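Local coordinates for protein binary enterotoxin of Clostridium perfringens component a (PDB 5WTZ) that binds NAD+ and, as the enzymatic component of a binary enterotoxin, ADP-ribosylates actin, at residues V158-P163 and Y186-T191; Y96-D101 and G139-T144; G264-N269 and E273-K278; F306-N311 and S324-K329. All blocks are in the same frame, centred on the assembly; numbering follows the deposited sequence.

Contact 1 of 4, residues V158-P163 and Y186-T191; sequences VHLKLP and YSLKAT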
# COMPACT_ATOMS: atom_id res chain seq x y z
N VAL A 158 -18.18 2.12 -3.32
CA VAL A 158 -17.20 1.53 -4.24
C VAL A 158 -17.84 0.38 -5.00
O VAL A 158 -18.40 -0.54 -4.41
CB VAL A 158 -15.93 1.04 -3.51
CG1 VAL A 158 -14.93 0.45 -4.50
CG2 VAL A 158 -15.27 2.19 -2.73
N HIS A 159 -17.73 0.45 -6.32
CA HIS A 159 -18.23 -0.55 -7.24
C HIS A 159 -17.00 -1.18 -7.91
O HIS A 159 -16.49 -0.67 -8.89
CB HIS A 159 -19.17 0.11 -8.24
CG HIS A 159 -19.74 -0.81 -9.28
ND1 HIS A 159 -19.82 -0.46 -10.61
CD2 HIS A 159 -20.29 -2.04 -9.17
CE1 HIS A 159 -20.38 -1.44 -11.28
NE2 HIS A 159 -20.68 -2.41 -10.44
N LEU A 160 -16.54 -2.29 -7.33
CA LEU A 160 -15.21 -2.84 -7.59
C LEU A 160 -15.27 -4.07 -8.47
O LEU A 160 -16.01 -5.01 -8.17
CB LEU A 160 -14.53 -3.18 -6.25
CG LEU A 160 -13.08 -3.71 -6.31
CD1 LEU A 160 -12.10 -2.67 -6.85
CD2 LEU A 160 -12.64 -4.20 -4.93
N LYS A 161 -14.48 -4.06 -9.55
CA LYS A 161 -14.45 -5.16 -10.51
C LYS A 161 -13.31 -6.12 -10.19
O LYS A 161 -12.13 -5.77 -10.30
CB LYS A 161 -14.32 -4.63 -11.94
CG LYS A 161 -14.45 -5.71 -13.01
CD LYS A 161 -14.23 -5.17 -14.41
CE LYS A 161 -14.58 -6.23 -15.46
NZ LYS A 161 -14.34 -5.75 -16.86
N LEU A 162 -13.68 -7.33 -9.79
CA LEU A 162 -12.72 -8.38 -9.48
C LEU A 162 -12.44 -9.18 -10.74
O LEU A 162 -13.36 -9.71 -11.35
CB LEU A 162 -13.25 -9.30 -8.38
CG LEU A 162 -13.80 -8.68 -7.10
CD1 LEU A 162 -14.28 -9.79 -6.17
CD2 LEU A 162 -12.75 -7.82 -6.43
N PRO A 163 -11.16 -9.26 -11.15
CA PRO A 163 -10.89 -10.03 -12.37
C PRO A 163 -11.04 -11.54 -12.19
O PRO A 163 -11.11 -12.02 -11.05
CB PRO A 163 -9.44 -9.67 -12.70
CG PRO A 163 -8.84 -9.21 -11.42
CD PRO A 163 -9.96 -8.62 -10.59
N TYR A 186 -3.88 -6.97 -2.80
CA TYR A 186 -4.41 -6.20 -3.93
C TYR A 186 -4.47 -4.70 -3.68
O TYR A 186 -4.33 -4.22 -2.55
CB TYR A 186 -5.80 -6.72 -4.31
CG TYR A 186 -5.78 -8.15 -4.79
CD1 TYR A 186 -5.49 -8.46 -6.12
CD2 TYR A 186 -6.04 -9.20 -3.92
CE1 TYR A 186 -5.46 -9.77 -6.56
CE2 TYR A 186 -6.01 -10.51 -4.35
CZ TYR A 186 -5.72 -10.79 -5.67
OH TYR A 186 -5.69 -12.10 -6.10
N SER A 187 -4.69 -3.98 -4.77
CA SER A 187 -4.90 -2.54 -4.72
C SER A 187 -6.12 -2.14 -5.56
O SER A 187 -6.61 -2.91 -6.39
CB SER A 187 -3.66 -1.81 -5.23
OG SER A 187 -2.46 -2.32 -4.63
N LEU A 188 -6.59 -0.93 -5.33
CA LEU A 188 -7.72 -0.36 -6.04
C LEU A 188 -7.28 0.72 -7.02
O LEU A 188 -6.55 1.65 -6.65
CB LEU A 188 -8.73 0.21 -5.03
CG LEU A 188 -10.04 0.85 -5.46
CD1 LEU A 188 -10.99 0.82 -4.28
CD2 LEU A 188 -9.84 2.29 -5.93
N LYS A 189 -7.75 0.61 -8.26
CA LYS A 189 -7.49 1.61 -9.30
C LYS A 189 -8.81 2.14 -9.85
O LYS A 189 -9.58 1.39 -10.46
CB LYS A 189 -6.67 1.01 -10.43
CG LYS A 189 -6.34 1.98 -11.54
CD LYS A 189 -5.62 1.29 -12.68
CE LYS A 189 -5.13 2.31 -13.70
NZ LYS A 189 -4.54 1.64 -14.87
N ALA A 190 -9.06 3.43 -9.64
CA ALA A 190 -10.34 4.01 -10.03
C ALA A 190 -10.46 4.06 -11.56
O ALA A 190 -9.49 4.31 -12.27
CB ALA A 190 -10.51 5.40 -9.42
N THR A 191 -11.67 3.78 -12.05
CA THR A 191 -11.96 3.70 -13.47
C THR A 191 -13.12 4.61 -13.84
O THR A 191 -13.47 4.72 -15.01
CB THR A 191 -12.32 2.25 -13.90
OG1 THR A 191 -13.49 1.81 -13.21
CG2 THR A 191 -11.17 1.30 -13.59
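Leu188 meets Val158 and Leu160 across strand 201-211, which lies between their two strands in the sheet. Tyr186 leads in from outside this cluster, making a cation-pi contact with Lys212. Next, Ser187 turns its hydroxyl to Gln213 NE2; both partners lie just after strand 201-211. Leu188 itself points toward the other segment. With CG anti to the backbone N (chi1 -179°), its branched end is carried outward, and CD1 comes to 4.0 Å from Val158 CG1. These two side chains cross obliquely rather than lying alongside. Val158 CG1 is likewise swung anti to its own N, which is why this methyl rather than CG2 does the touching. Leu160 comes in beside it: its CB does not aim at Leu188, but the end of the chain does draw nearer, and CD1 lies 4.3 Å from Leu188 CG. All three are buried. Since the CA atoms of Leu160 and Leu188 are 8.0 Å apart, no backbone pairing is possible; Leu188 touches Ala208 of the intervening strand, and Tyr96 touches both Leu188 and Val158. Side chains of next-but-one strands thus meet over the middle strand on one face of a mixed five-stranded sheet, here the sheet of the N-terminal ADP-ribosyltransferase-like domain.

Contact 2 of 4, residues Y96-D101 and G139-T144; sequences YYEAND and GFKDVT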
# COMPACT_ATOMS: atom_id res chain seq x y z
N TYR A 96 -19.14 -1.99 -1.73
CA TYR A 96 -19.00 -1.61 -0.33
C TYR A 96 -18.95 -0.10 -0.19
O TYR A 96 -18.35 0.60 -1.02
CB TYR A 96 -17.76 -2.24 0.32
CG TYR A 96 -16.43 -1.87 -0.32
CD1 TYR A 96 -15.96 -2.55 -1.43
CD2 TYR A 96 -15.64 -0.87 0.22
CE1 TYR A 96 -14.73 -2.22 -2.01
CE2 TYR A 96 -14.43 -0.54 -0.35
CZ TYR A 96 -13.97 -1.21 -1.45
OH TYR A 96 -12.76 -0.86 -1.99
N TYR A 97 -19.61 0.39 0.85
CA TYR A 97 -19.50 1.78 1.26
C TYR A 97 -18.11 2.01 1.83
O TYR A 97 -17.55 1.11 2.45
CB TYR A 97 -20.55 2.13 2.30
CG TYR A 97 -21.95 2.33 1.77
CD1 TYR A 97 -22.26 3.37 0.91
CD2 TYR A 97 -22.97 1.48 2.16
CE1 TYR A 97 -23.56 3.56 0.45
CE2 TYR A 97 -24.27 1.67 1.72
CZ TYR A 97 -24.56 2.71 0.86
OH TYR A 97 -25.85 2.90 0.40
N GLU A 98 -17.56 3.20 1.61
CA GLU A 98 -16.18 3.48 2.01
C GLU A 98 -15.98 4.89 2.59
O GLU A 98 -16.71 5.83 2.26
CB GLU A 98 -15.25 3.26 0.82
CG GLU A 98 -13.75 3.43 1.15
CD GLU A 98 -13.28 2.50 2.27
OE1 GLU A 98 -13.62 2.72 3.46
OE2 GLU A 98 -12.55 1.53 1.94
N ALA A 99 -15.00 5.02 3.49
CA ALA A 99 -14.73 6.29 4.15
C ALA A 99 -13.78 7.10 3.27
O ALA A 99 -13.00 6.54 2.51
CB ALA A 99 -14.13 6.06 5.54
N ASN A 100 -13.85 8.42 3.35
CA ASN A 100 -12.99 9.19 2.48
C ASN A 100 -11.50 9.01 2.83
O ASN A 100 -10.65 9.09 1.95
CB ASN A 100 -13.39 10.68 2.47
CG ASN A 100 -13.61 11.24 3.85
OD1 ASN A 100 -13.70 10.49 4.83
ND2 ASN A 100 -13.72 12.55 3.94
N ASP A 101 -11.16 8.69 4.08
CA ASP A 101 -9.73 8.56 4.39
C ASP A 101 -9.08 7.33 3.72
O ASP A 101 -7.87 7.30 3.55
CB ASP A 101 -9.47 8.55 5.90
CG ASP A 101 -10.23 7.46 6.64
OD1 ASP A 101 -10.26 6.30 6.17
OD2 ASP A 101 -10.78 7.78 7.71
N GLY A 139 -4.55 -6.06 4.42
CA GLY A 139 -5.35 -7.14 4.98
C GLY A 139 -6.28 -7.79 3.97
O GLY A 139 -6.17 -7.57 2.76
N PHE A 140 -7.20 -8.61 4.48
CA PHE A 140 -8.26 -9.18 3.66
C PHE A 140 -9.38 -8.16 3.54
O PHE A 140 -9.59 -7.34 4.43
CB PHE A 140 -8.78 -10.49 4.25
CG PHE A 140 -7.71 -11.52 4.48
CD1 PHE A 140 -7.29 -12.35 3.47
CD2 PHE A 140 -7.10 -11.63 5.73
CE1 PHE A 140 -6.28 -13.28 3.68
CE2 PHE A 140 -6.10 -12.56 5.95
CZ PHE A 140 -5.69 -13.38 4.92
N LYS A 141 -10.10 -8.22 2.43
CA LYS A 141 -11.18 -7.28 2.20
C LYS A 141 -12.46 -8.05 1.93
O LYS A 141 -12.58 -8.76 0.94
CB LYS A 141 -10.84 -6.35 1.02
CG LYS A 141 -11.94 -5.35 0.67
CD LYS A 141 -12.40 -4.58 1.91
CE LYS A 141 -13.21 -3.35 1.52
NZ LYS A 141 -13.58 -2.51 2.71
N ASP A 142 -13.43 -7.94 2.84
CA ASP A 142 -14.71 -8.58 2.62
C ASP A 142 -15.69 -7.56 2.10
O ASP A 142 -15.66 -6.39 2.50
CB ASP A 142 -15.22 -9.27 3.88
CG ASP A 142 -15.23 -8.36 5.09
OD1 ASP A 142 -14.16 -8.16 5.72
OD2 ASP A 142 -16.32 -7.85 5.43
N VAL A 143 -16.54 -8.00 1.17
CA VAL A 143 -17.46 -7.12 0.46
C VAL A 143 -18.81 -7.78 0.25
O VAL A 143 -19.00 -8.93 0.62
CB VAL A 143 -16.89 -6.72 -0.90
CG1 VAL A 143 -15.65 -5.87 -0.72
CG2 VAL A 143 -16.57 -7.95 -1.72
N THR A 144 -19.74 -7.05 -0.37
CA THR A 144 -21.07 -7.58 -0.65
C THR A 144 -21.31 -7.70 -2.16
O THR A 144 -20.63 -7.06 -2.96
CB THR A 144 -22.16 -6.72 0.00
OG1 THR A 144 -22.19 -5.42 -0.60
CG2 THR A 144 -21.88 -6.55 1.47
O HOH W 1 -11.15 -1.01 2.44
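Lys141 NZ is held from two directions, by the ring of Tyr96 and by a water that joins it to Glu98. The water accepts from Lys141 NZ at 2.9 Å and donates to Glu98 OE2 at the same distance. The ammonium and the carboxylate are therefore bridged rather than paired: Lys141 NZ and Glu98 OE2 stay 4.2 Å apart, beyond a salt bridge, though their opposite charges probably still favour each other. The other carboxylate oxygen, Glu98 OE1, takes the backbone N of Ala99 at 2.7 Å on its anti lone pair, which helps to fix the rotation of the group. The lysine reaches its place by a bend at chi2 (51°), after which the chain runs out extended over the Tyr96 ring. CE sits over the centre of one face, 3.6 Å from the ring centroid, a CH-pi contact; NZ lies further off centre, in a cation-pi contact 30° off the ring normal. Two sheets of the N-terminal ADP-ribosyltransferase-like domain meet here through their outermost strands: 92-98 of the mixed five-stranded sheet and 141-144 of the small antiparallel one; the 96-98 end of the first and strand 141-144 run at 119° to each other. Tyr96 supplies the ring between them. Val143 presses on it obliquely, CG1 only 3.4 Å from Tyr96 CD1, a tight approach, and Val143 in turn packs on Val180 and Ile182 of the small sheet. One residue on, Thr144 bonds to Tyr95 through both its backbone and its hydroxyl.

Contact 3 of 4, residues G264-N269 and E273-K278; sequences GTIGEN and EDLEEK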
# COMPACT_ATOMS: atom_id res chain seq x y z
N GLY A 264 23.31 22.24 0.55
CA GLY A 264 24.66 22.66 0.26
C GLY A 264 25.68 22.67 1.39
O GLY A 264 26.72 23.30 1.26
N THR A 265 25.41 21.98 2.49
CA THR A 265 26.42 21.89 3.55
C THR A 265 27.63 21.05 3.12
O THR A 265 27.48 20.01 2.47
CB THR A 265 25.86 21.30 4.85
OG1 THR A 265 25.58 19.92 4.66
CG2 THR A 265 24.61 22.03 5.29
N ILE A 266 28.82 21.53 3.48
CA ILE A 266 30.09 20.87 3.16
C ILE A 266 30.98 20.75 4.40
O ILE A 266 31.20 21.73 5.10
CB ILE A 266 30.88 21.64 2.08
CG1 ILE A 266 29.97 22.06 0.92
CG2 ILE A 266 32.05 20.82 1.58
CD1 ILE A 266 30.68 22.90 -0.12
N GLY A 267 31.49 19.55 4.66
CA GLY A 267 32.44 19.36 5.74
C GLY A 267 33.78 20.01 5.41
O GLY A 267 34.15 20.12 4.24
N GLU A 268 34.52 20.42 6.44
CA GLU A 268 35.82 21.07 6.23
C GLU A 268 36.83 20.10 5.62
O GLU A 268 37.85 20.51 5.05
CB GLU A 268 36.36 21.62 7.55
CG GLU A 268 35.29 22.32 8.39
CD GLU A 268 35.82 23.50 9.16
OE1 GLU A 268 37.07 23.64 9.28
OE2 GLU A 268 35.00 24.30 9.65
N ASN A 269 36.54 18.81 5.73
CA ASN A 269 37.37 17.76 5.15
C ASN A 269 37.34 17.76 3.62
O ASN A 269 38.33 17.42 2.97
CB ASN A 269 36.91 16.39 5.67
CG ASN A 269 35.47 16.06 5.29
OD1 ASN A 269 34.56 16.88 5.48
ND2 ASN A 269 35.26 14.86 4.77
N GLU A 273 33.66 20.37 -5.36
CA GLU A 273 33.97 19.56 -6.54
C GLU A 273 33.95 18.06 -6.25
O GLU A 273 33.44 17.27 -7.04
CB GLU A 273 35.33 19.96 -7.14
CG GLU A 273 35.75 21.39 -6.87
CD GLU A 273 36.48 21.57 -5.55
OE1 GLU A 273 37.40 20.78 -5.27
OE2 GLU A 273 36.11 22.49 -4.79
N ASP A 274 34.50 17.66 -5.10
CA ASP A 274 34.50 16.24 -4.75
C ASP A 274 33.08 15.72 -4.53
O ASP A 274 32.76 14.60 -4.92
CB ASP A 274 35.35 16.00 -3.50
CG ASP A 274 36.83 16.11 -3.77
OD1 ASP A 274 37.39 15.22 -4.46
OD2 ASP A 274 37.44 17.09 -3.31
N LEU A 275 32.25 16.54 -3.90
CA LEU A 275 30.85 16.18 -3.69
C LEU A 275 30.08 16.14 -5.00
O LEU A 275 29.33 15.20 -5.25
CB LEU A 275 30.18 17.15 -2.72
CG LEU A 275 30.46 16.97 -1.23
CD1 LEU A 275 30.23 18.28 -0.50
CD2 LEU A 275 29.60 15.86 -0.65
N GLU A 276 30.27 17.16 -5.83
CA GLU A 276 29.60 17.20 -7.14
C GLU A 276 29.97 15.99 -8.01
O GLU A 276 29.12 15.43 -8.67
CB GLU A 276 29.93 18.50 -7.88
CG GLU A 276 29.50 19.78 -7.19
CD GLU A 276 28.00 19.99 -7.16
OE1 GLU A 276 27.24 19.08 -7.57
OE2 GLU A 276 27.57 21.08 -6.72
N GLU A 277 31.25 15.61 -8.00
CA GLU A 277 31.72 14.49 -8.81
C GLU A 277 31.01 13.21 -8.38
O GLU A 277 30.57 12.42 -9.21
CB GLU A 277 33.24 14.29 -8.69
CG GLU A 277 33.78 13.19 -9.64
CD GLU A 277 34.99 12.44 -9.09
OE1 GLU A 277 35.52 12.82 -8.02
OE2 GLU A 277 35.43 11.45 -9.73
N LYS A 278 30.90 13.02 -7.07
CA LYS A 278 30.24 11.84 -6.56
C LYS A 278 28.76 11.84 -6.95
O LYS A 278 28.22 10.82 -7.38
CB LYS A 278 30.38 11.75 -5.04
CG LYS A 278 31.81 11.60 -4.57
CD LYS A 278 31.91 10.66 -3.38
CE LYS A 278 33.22 10.88 -2.63
NZ LYS A 278 33.16 12.12 -1.80
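An apolar touch between a loop and the helix it leads into, Ile266 against Leu275, closes the short connection from helix 240-263 to helix 272-286 in the C-terminal ADP-ribosyltransferase domain. Gly264, with positive phi, is where the chain leaves the first helix; the loop then passes by the first turn of the second. Leu275 points toward it from the helix, and a single methyl does the work: Leu275 CD1 lies 3.8 Å from Ile266 CG2 and 4.0 Å from Ile266 CG1, so it rests against both branches of the isoleucine at once. A chi1 of -46° puts CG2 anti to the backbone N and CG1 beside it, and both branches face Leu275 CD1. A looser approach brings the carbonyl O of Thr265 to 4.4 Å from the same CD1. Behind the pair, Tyr260 of helix 240-263 touches both side chains and also hydrogen-bonds Glu276 through its hydroxyl. That helix carries Asn258, which binds NAD+, and the Thr265 side chain is about 10 Å from the bound dinucleotide. Leu275 is buried while Ile266 is exposed, so the join rests on apolar carbons packed at the edge of the surface and lacks the directional hold a polar bond would give.

Contact 4 of 4, residues F306-N311 and S324-K329; sequences FGLDLN and SKFKEK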
# COMPACT_ATOMS: atom_id res chain seq x y z
N PHE A 306 9.74 15.64 6.72
CA PHE A 306 8.46 16.32 6.76
C PHE A 306 8.53 17.54 7.68
O PHE A 306 7.53 17.95 8.28
CB PHE A 306 7.36 15.35 7.19
CG PHE A 306 7.04 14.33 6.14
CD1 PHE A 306 7.76 13.16 6.07
CD2 PHE A 306 6.06 14.57 5.19
CE1 PHE A 306 7.48 12.23 5.08
CE2 PHE A 306 5.78 13.65 4.20
CZ PHE A 306 6.48 12.48 4.15
N GLY A 307 9.72 18.13 7.78
CA GLY A 307 9.92 19.36 8.52
C GLY A 307 9.73 19.23 10.03
O GLY A 307 9.45 20.22 10.70
N LEU A 308 9.88 18.02 10.55
CA LEU A 308 9.80 17.78 11.99
C LEU A 308 11.16 17.42 12.60
O LEU A 308 12.09 17.01 11.89
CB LEU A 308 8.80 16.66 12.28
CG LEU A 308 7.34 16.93 11.87
CD1 LEU A 308 6.51 15.68 11.99
CD2 LEU A 308 6.74 18.06 12.71
N ASP A 309 11.28 17.63 13.91
CA ASP A 309 12.41 17.16 14.71
C ASP A 309 11.97 15.96 15.53
O ASP A 309 10.77 15.74 15.72
CB ASP A 309 12.93 18.24 15.65
CG ASP A 309 13.32 19.49 14.93
OD1 ASP A 309 14.15 19.40 14.00
OD2 ASP A 309 12.79 20.57 15.29
N LEU A 310 12.94 15.22 16.06
CA LEU A 310 12.66 14.07 16.92
C LEU A 310 11.82 14.47 18.14
O LEU A 310 11.01 13.68 18.62
CB LEU A 310 13.97 13.42 17.36
CG LEU A 310 14.07 11.89 17.26
CD1 LEU A 310 13.74 11.40 15.85
CD2 LEU A 310 15.46 11.44 17.67
N ASN A 311 12.00 15.69 18.62
CA ASN A 311 11.26 16.16 19.79
C ASN A 311 10.19 17.21 19.50
O ASN A 311 9.75 17.93 20.40
CB ASN A 311 12.23 16.72 20.83
CG ASN A 311 13.29 15.71 21.22
OD1 ASN A 311 14.49 15.99 21.17
ND2 ASN A 311 12.85 14.51 21.61
N SER A 324 -3.95 13.83 12.92
CA SER A 324 -4.86 14.68 12.15
C SER A 324 -4.14 15.87 11.52
O SER A 324 -4.37 16.20 10.35
CB SER A 324 -6.00 15.18 13.03
OG SER A 324 -6.76 14.10 13.52
N LYS A 325 -3.28 16.52 12.30
CA LYS A 325 -2.48 17.65 11.81
C LYS A 325 -1.62 17.22 10.64
O LYS A 325 -1.51 17.93 9.64
CB LYS A 325 -1.59 18.21 12.92
CG LYS A 325 -2.30 19.08 13.93
CD LYS A 325 -1.33 19.66 14.98
CE LYS A 325 -0.61 20.90 14.47
NZ LYS A 325 0.24 21.53 15.53
N PHE A 326 -1.01 16.04 10.75
CA PHE A 326 -0.10 15.55 9.74
C PHE A 326 -0.86 15.25 8.45
O PHE A 326 -0.39 15.55 7.35
CB PHE A 326 0.62 14.29 10.24
CG PHE A 326 1.79 13.89 9.41
CD1 PHE A 326 3.05 14.41 9.66
CD2 PHE A 326 1.64 12.97 8.38
CE1 PHE A 326 4.14 14.04 8.89
CE2 PHE A 326 2.74 12.59 7.60
CZ PHE A 326 3.99 13.12 7.87
N LYS A 327 -2.05 14.67 8.60
CA LYS A 327 -2.88 14.34 7.45
C LYS A 327 -3.32 15.62 6.76
O LYS A 327 -3.28 15.70 5.52
CB LYS A 327 -4.08 13.50 7.87
CG LYS A 327 -3.71 12.08 8.30
CD LYS A 327 -4.96 11.26 8.57
CE LYS A 327 -4.62 9.81 8.82
NZ LYS A 327 -5.81 8.95 8.58
N GLU A 328 -3.73 16.61 7.54
CA GLU A 328 -4.18 17.88 6.99
C GLU A 328 -3.05 18.60 6.25
O GLU A 328 -3.27 19.21 5.20
CB GLU A 328 -4.73 18.77 8.11
CG GLU A 328 -6.24 18.66 8.30
CD GLU A 328 -7.02 19.37 7.20
OE1 GLU A 328 -6.52 20.39 6.66
OE2 GLU A 328 -8.13 18.90 6.88
N LYS A 329 -1.84 18.51 6.78
CA LYS A 329 -0.70 19.20 6.19
C LYS A 329 -0.24 18.55 4.89
O LYS A 329 0.11 19.26 3.94
CB LYS A 329 0.45 19.25 7.20
CG LYS A 329 1.65 20.09 6.77
CD LYS A 329 2.58 20.29 7.96
CE LYS A 329 3.90 20.92 7.56
NZ LYS A 329 3.74 22.25 6.92
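Phe306 and Phe326 meet obliquely, their planes at 55° and their centroids 5.2 Å apart, so the pair is neither a parallel stack nor a T-shaped one. The far end of Phe326 does the touching: its CZ stands 3.6 Å above the plane of the Phe306 ring, displaced toward the rim, and is 3.7 Å from Phe306 CD2. Its CE1 reaches past the ring to Phe306 CB at 3.9 Å. As whole side chains the two cross at about a right angle. Phe326 achieves this although its CB does not aim at the loop, because CG stands anti to the backbone N (chi1 -167°) and carries the ring over to the other segment. What they join is the loop after strand 295-301 and helix 320-330 of the C-terminal ADP-ribosyltransferase domain, above the mixed sheet: both rings also rest on Leu358 and Ile416 of its strands 358-364 and 411-420. Trp330, a turn further along the helix, adds a third ring, edge-to-face with Phe306 and inclined to Phe326. Just before Phe306 in the chain comes Glu305, which binds NAD(H), and the phenylalanine's own side chain is about 8 Å from the dinucleotide. Two residues on from Phe306, Leu308 points toward the helix. It approaches the edge of Phe326, near the ring plane, with CD1 at 4.2 Å from Phe326 CE1.

Overall arrangement
From the N terminus, contact 2 comes first, closing a loop of 37 residues between 96-101 and 139-144; contact 1 follows, spanning 22 residues between 158-163 and 186-191. Contact 3 closes a helix-to-helix turn and contact 4 a strand-to-helix loop. All four run in series, with none nested or crossed. Contacts 1 and 2 join directly, since strands 92-98 and 156-162 are neighbours in one sheet, and Val158 N lies 2.8 Å from Tyr96 O, probably hydrogen-bonded. Contacts 3 and 4 belong to the NAD-binding half, whose main sheet repeats the same 1-3-5-4-2 strand order. Between the halves, contacts 2 and 4 come within about 5 Å at their nearest atoms, without touching.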